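Local coordinates for putative signal transduction protein with CBS domains (Kribbella flavida, PDB 4NOC), which is of unknown function but carries a pair of CBS domains, modules that in relatives often sense adenosyl ligands, and probably takes part in signal transduction, at residues A[100-108]-A[121-130]. Residues are numbered along the deposited sequence; the frame is centred on the assembly and turned at random.
With SO4 (sulfate ion), chain E.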
loop_
_atom_site.group_PDB
_atom_site.type_symbol
_atom_site.label_atom_id
_atom_site.label_comp_id
_atom_site.label_asym_id
_atom_site.label_seq_id
_atom_site.Cartn_x
_atom_site.Cartn_y
_atom_site.Cartn_z
ATOM N N ALA A 100 -8.119 -10.274 2.506
ATOM C CA ALA A 100 -8.329 -9.086 3.316
ATOM C C ALA A 100 -9.747 -8.588 3.128
ATOM O O ALA A 100 -10.262 -8.562 2.010
ATOM C CB ALA A 100 -7.340 -7.996 2.926
ATOM N N GLU A 101 -10.387 -8.227 4.232
ATOM C CA GLU A 101 -11.649 -7.506 4.182
ATOM C C GLU A 101 -11.371 -6.150 3.562
ATOM O O GLU A 101 -10.272 -5.618 3.683
ATOM C CB GLU A 101 -12.221 -7.308 5.588
ATOM C CG GLU A 101 -12.875 -8.543 6.198
ATOM C CD GLU A 101 -14.271 -8.800 5.655
ATOM O OE1 GLU A 101 -14.855 -9.848 5.995
ATOM O OE2 GLU A 101 -14.785 -7.952 4.892
ATOM N N LEU A 102 -12.364 -5.599 2.883
ATOM C CA LEU A 102 -12.229 -4.281 2.298
ATOM C C LEU A 102 -13.277 -3.422 2.939
ATOM O O LEU A 102 -14.461 -3.558 2.633
ATOM C CB LEU A 102 -12.439 -4.355 0.790
ATOM C CG LEU A 102 -12.598 -3.040 0.025
ATOM C CD1 LEU A 102 -11.384 -2.142 0.230
ATOM C CD2 LEU A 102 -12.849 -3.313 -1.460
ATOM N N PRO A 103 -12.866 -2.549 3.867
ATOM C CA PRO A 103 -13.904 -1.748 4.517
ATOM C C PRO A 103 -14.492 -0.809 3.480
ATOM O O PRO A 103 -13.763 -0.313 2.624
ATOM C CB PRO A 103 -13.136 -0.953 5.583
ATOM C CG PRO A 103 -11.751 -1.621 5.673
ATOM C CD PRO A 103 -11.508 -2.182 4.308
ATOM N N VAL A 104 -15.798 -0.587 3.561
ATOM C CA VAL A 104 -16.540 0.228 2.606
ATOM C C VAL A 104 -17.290 1.274 3.411
ATOM O O VAL A 104 -18.123 0.913 4.257
ATOM C CB VAL A 104 -17.617 -0.619 1.889
ATOM C CG1 VAL A 104 -18.439 0.251 0.941
ATOM C CG2 VAL A 104 -16.990 -1.811 1.157
ATOM N N VAL A 105 -17.010 2.553 3.157
ATOM C CA VAL A 105 -17.681 3.639 3.877
ATOM C C VAL A 105 -18.874 4.168 3.075
ATOM O O VAL A 105 -18.858 4.160 1.841
ATOM C CB VAL A 105 -16.692 4.802 4.224
ATOM C CG1 VAL A 105 -15.486 4.268 5.006
ATOM C CG2 VAL A 105 -16.207 5.519 2.964
ATOM N N LYS A 106 -19.922 4.597 3.771
ATOM C CA LYS A 106 -21.079 5.184 3.112
ATOM C C LYS A 106 -20.686 6.504 2.474
ATOM O O LYS A 106 -19.908 7.271 3.058
ATOM C CB LYS A 106 -22.214 5.422 4.115
ATOM C CG LYS A 106 -22.784 4.132 4.680
ATOM C CD LYS A 106 -23.853 4.375 5.749
ATOM C CE LYS A 106 -24.213 3.048 6.407
ATOM N NZ LYS A 106 -25.432 3.133 7.248
ATOM N N HIS A 107 -21.255 6.780 1.304
ATOM C CA HIS A 107 -20.916 7.984 0.554
ATOM C C HIS A 107 -21.158 9.264 1.347
ATOM O O HIS A 107 -20.429 10.236 1.162
ATOM C CB HIS A 107 -21.697 8.042 -0.761
ATOM C CG HIS A 107 -23.137 8.409 -0.583
ATOM N ND1 HIS A 107 -24.085 7.505 -0.145
ATOM C CD2 HIS A 107 -23.789 9.583 -0.765
ATOM C CE1 HIS A 107 -25.257 8.109 -0.059
ATOM N NE2 HIS A 107 -25.105 9.370 -0.429
ATOM N N ASP A 108 -22.156 9.286 2.231
ATOM C CA ASP A 108 -22.376 10.510 2.999
ATOM C C ASP A 108 -21.650 10.586 4.340
ATOM O O ASP A 108 -21.926 11.492 5.136
ATOM C CB ASP A 108 -23.854 10.839 3.172
ATOM C CG ASP A 108 -24.665 9.652 3.619
ATOM O OD1 ASP A 108 -24.063 8.636 4.033
ATOM O OD2 ASP A 108 -25.909 9.744 3.560
ATOM N N LEU A 121 -8.969 1.128 11.992
ATOM C CA LEU A 121 -8.668 -0.122 11.289
ATOM C C LEU A 121 -7.251 -0.137 10.728
ATOM O O LEU A 121 -6.737 -1.200 10.414
ATOM C CB LEU A 121 -9.648 -0.352 10.145
ATOM C CG LEU A 121 -11.131 -0.460 10.487
ATOM C CD1 LEU A 121 -11.938 -0.802 9.229
ATOM C CD2 LEU A 121 -11.338 -1.513 11.558
ATOM N N ARG A 122 -6.629 1.039 10.593
ATOM C CA ARG A 122 -5.294 1.134 9.984
ATOM C C ARG A 122 -5.262 0.473 8.609
ATOM O O ARG A 122 -4.321 -0.258 8.292
ATOM C CB ARG A 122 -4.213 0.501 10.877
ATOM C CG ARG A 122 -3.459 1.494 11.740
ATOM C CD ARG A 122 -2.127 0.933 12.256
ATOM N NE ARG A 122 -2.308 -0.149 13.222
ATOM C CZ ARG A 122 -1.557 -0.330 14.308
ATOM N NH1 ARG A 122 -1.809 -1.350 15.120
ATOM N NH2 ARG A 122 -0.559 0.502 14.589
ATOM N N CYS A 123 -6.297 0.703 7.804
ATOM C CA CYS A 123 -6.372 0.059 6.488
ATOM C C CYS A 123 -5.748 0.973 5.443
ATOM O O CYS A 123 -5.779 2.198 5.594
ATOM C CB CYS A 123 -7.820 -0.282 6.121
ATOM S SG CYS A 123 -8.927 1.072 6.433
ATOM N N PRO A 124 -5.138 0.377 4.408
ATOM C CA PRO A 124 -4.460 1.129 3.342
ATOM C C PRO A 124 -5.450 1.917 2.494
ATOM O O PRO A 124 -5.102 3.004 2.055
ATOM C CB PRO A 124 -3.778 0.040 2.505
ATOM C CG PRO A 124 -4.473 -1.254 2.893
ATOM C CD PRO A 124 -4.901 -1.077 4.313
ATOM N N LEU A 125 -6.659 1.390 2.287
ATOM C CA LEU A 125 -7.734 2.121 1.600
ATOM C C LEU A 125 -9.126 1.640 2.025
ATOM O O LEU A 125 -9.273 0.575 2.636
ATOM C CB LEU A 125 -7.580 2.066 0.059
ATOM C CG LEU A 125 -7.792 0.786 -0.766
ATOM C CD1 LEU A 125 -7.174 -0.416 -0.110
ATOM C CD2 LEU A 125 -9.254 0.507 -1.026
ATOM N N VAL A 126 -10.142 2.443 1.721
ATOM C CA VAL A 126 -11.529 2.015 1.871
ATOM C C VAL A 126 -12.236 2.294 0.548
ATOM O O VAL A 126 -11.884 3.257 -0.154
ATOM C CB VAL A 126 -12.283 2.754 3.017
ATOM C CG1 VAL A 126 -11.668 2.415 4.372
ATOM C CG2 VAL A 126 -12.283 4.284 2.786
ATOM N N ALA A 127 -13.205 1.448 0.197
ATOM C CA ALA A 127 -14.031 1.714 -0.968
ATOM C C ALA A 127 -15.129 2.657 -0.531
ATOM O O ALA A 127 -15.466 2.727 0.659
ATOM C CB ALA A 127 -14.618 0.424 -1.552
ATOM N N VAL A 128 -15.666 3.403 -1.489
ATOM C CA VAL A 128 -16.825 4.232 -1.220
ATOM C C VAL A 128 -17.994 3.721 -2.048
ATOM O O VAL A 128 -17.862 3.455 -3.256
ATOM C CB VAL A 128 -16.537 5.717 -1.495
ATOM C CG1 VAL A 128 -17.675 6.576 -0.975
ATOM C CG2 VAL A 128 -15.253 6.122 -0.798
ATOM N N VAL A 129 -19.131 3.536 -1.391
ATOM C CA VAL A 129 -20.305 3.013 -2.081
ATOM C C VAL A 129 -21.465 4.012 -1.993
ATOM O O VAL A 129 -21.606 4.726 -0.993
ATOM C CB VAL A 129 -20.679 1.592 -1.576
ATOM C CG1 VAL A 129 -22.184 1.303 -1.700
ATOM C CG2 VAL A 129 -19.874 0.546 -2.344
ATOM N N LYS A 130 -22.239 4.104 -3.070
ATOM C CA LYS A 130 -23.471 4.895 -3.090
ATOM C C LYS A 130 -24.561 4.100 -3.809
ATOM O O LYS A 130 -24.386 3.696 -4.965
ATOM C CB LYS A 130 -23.242 6.252 -3.774
ATOM C CG LYS A 130 -24.508 7.108 -3.970
ATOM C CD LYS A 130 -24.142 8.516 -4.476
ATOM C CE LYS A 130 -25.374 9.417 -4.638
ATOM N NZ LYS A 130 -24.998 10.862 -4.759
HETATM S S SO4 E . -25.107 4.384 0.983
HETATM O O1 SO4 E . -25.457 4.071 2.364
HETATM O O2 SO4 E . -26.291 4.898 0.285
HETATM O O3 SO4 E . -24.017 5.360 0.967
HETATM O O4 SO4 E . -24.672 3.158 0.323
#
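Ala127 turns both its N and its O toward the 103-105 backbone: N donates to Pro103 O (3.1 Å, in the carbonyl plane), and O accepts from Val105 N (2.9 Å). Two weak backbone bonds, Val129 N to Val105 O and His107 N to Val129 O, continue this parallel pairing; the axes of the short strands 104-106 and 125-130 cross at 43°.

Apolar contacts line both faces. On one, Val104 CG1, turned anti to its backbone N (chi1 177°), meets Val129 CG2 at 3.6 Å; on the other, Val105 touches Val126 through CG1 and Val128 through CG2. The Pro103 ring packs by CG on Leu121 CD1 at 3.7 Å.

At the far end, Lys130 CG sits 3.9 Å from the His107 ring centroid and 11° off its normal, a CH-pi contact over the face, while NZ reaches a salt bridge with Glu7. A sulfate, probably from the crystallisation liquor, lies at the ring edge, and the His107 N-H is shared between its O3 and, weakly, Val129 O. With a serine in place of His107 the ring is gone, and the Lys130 methylenes would probably be less firmly held.

The two strands are the parallel pair of a beta-alpha-beta unit whose connecting helix 111-121 packs on Val105 and Val126, and strand 133-139 adds antiparallel to strand 125-130.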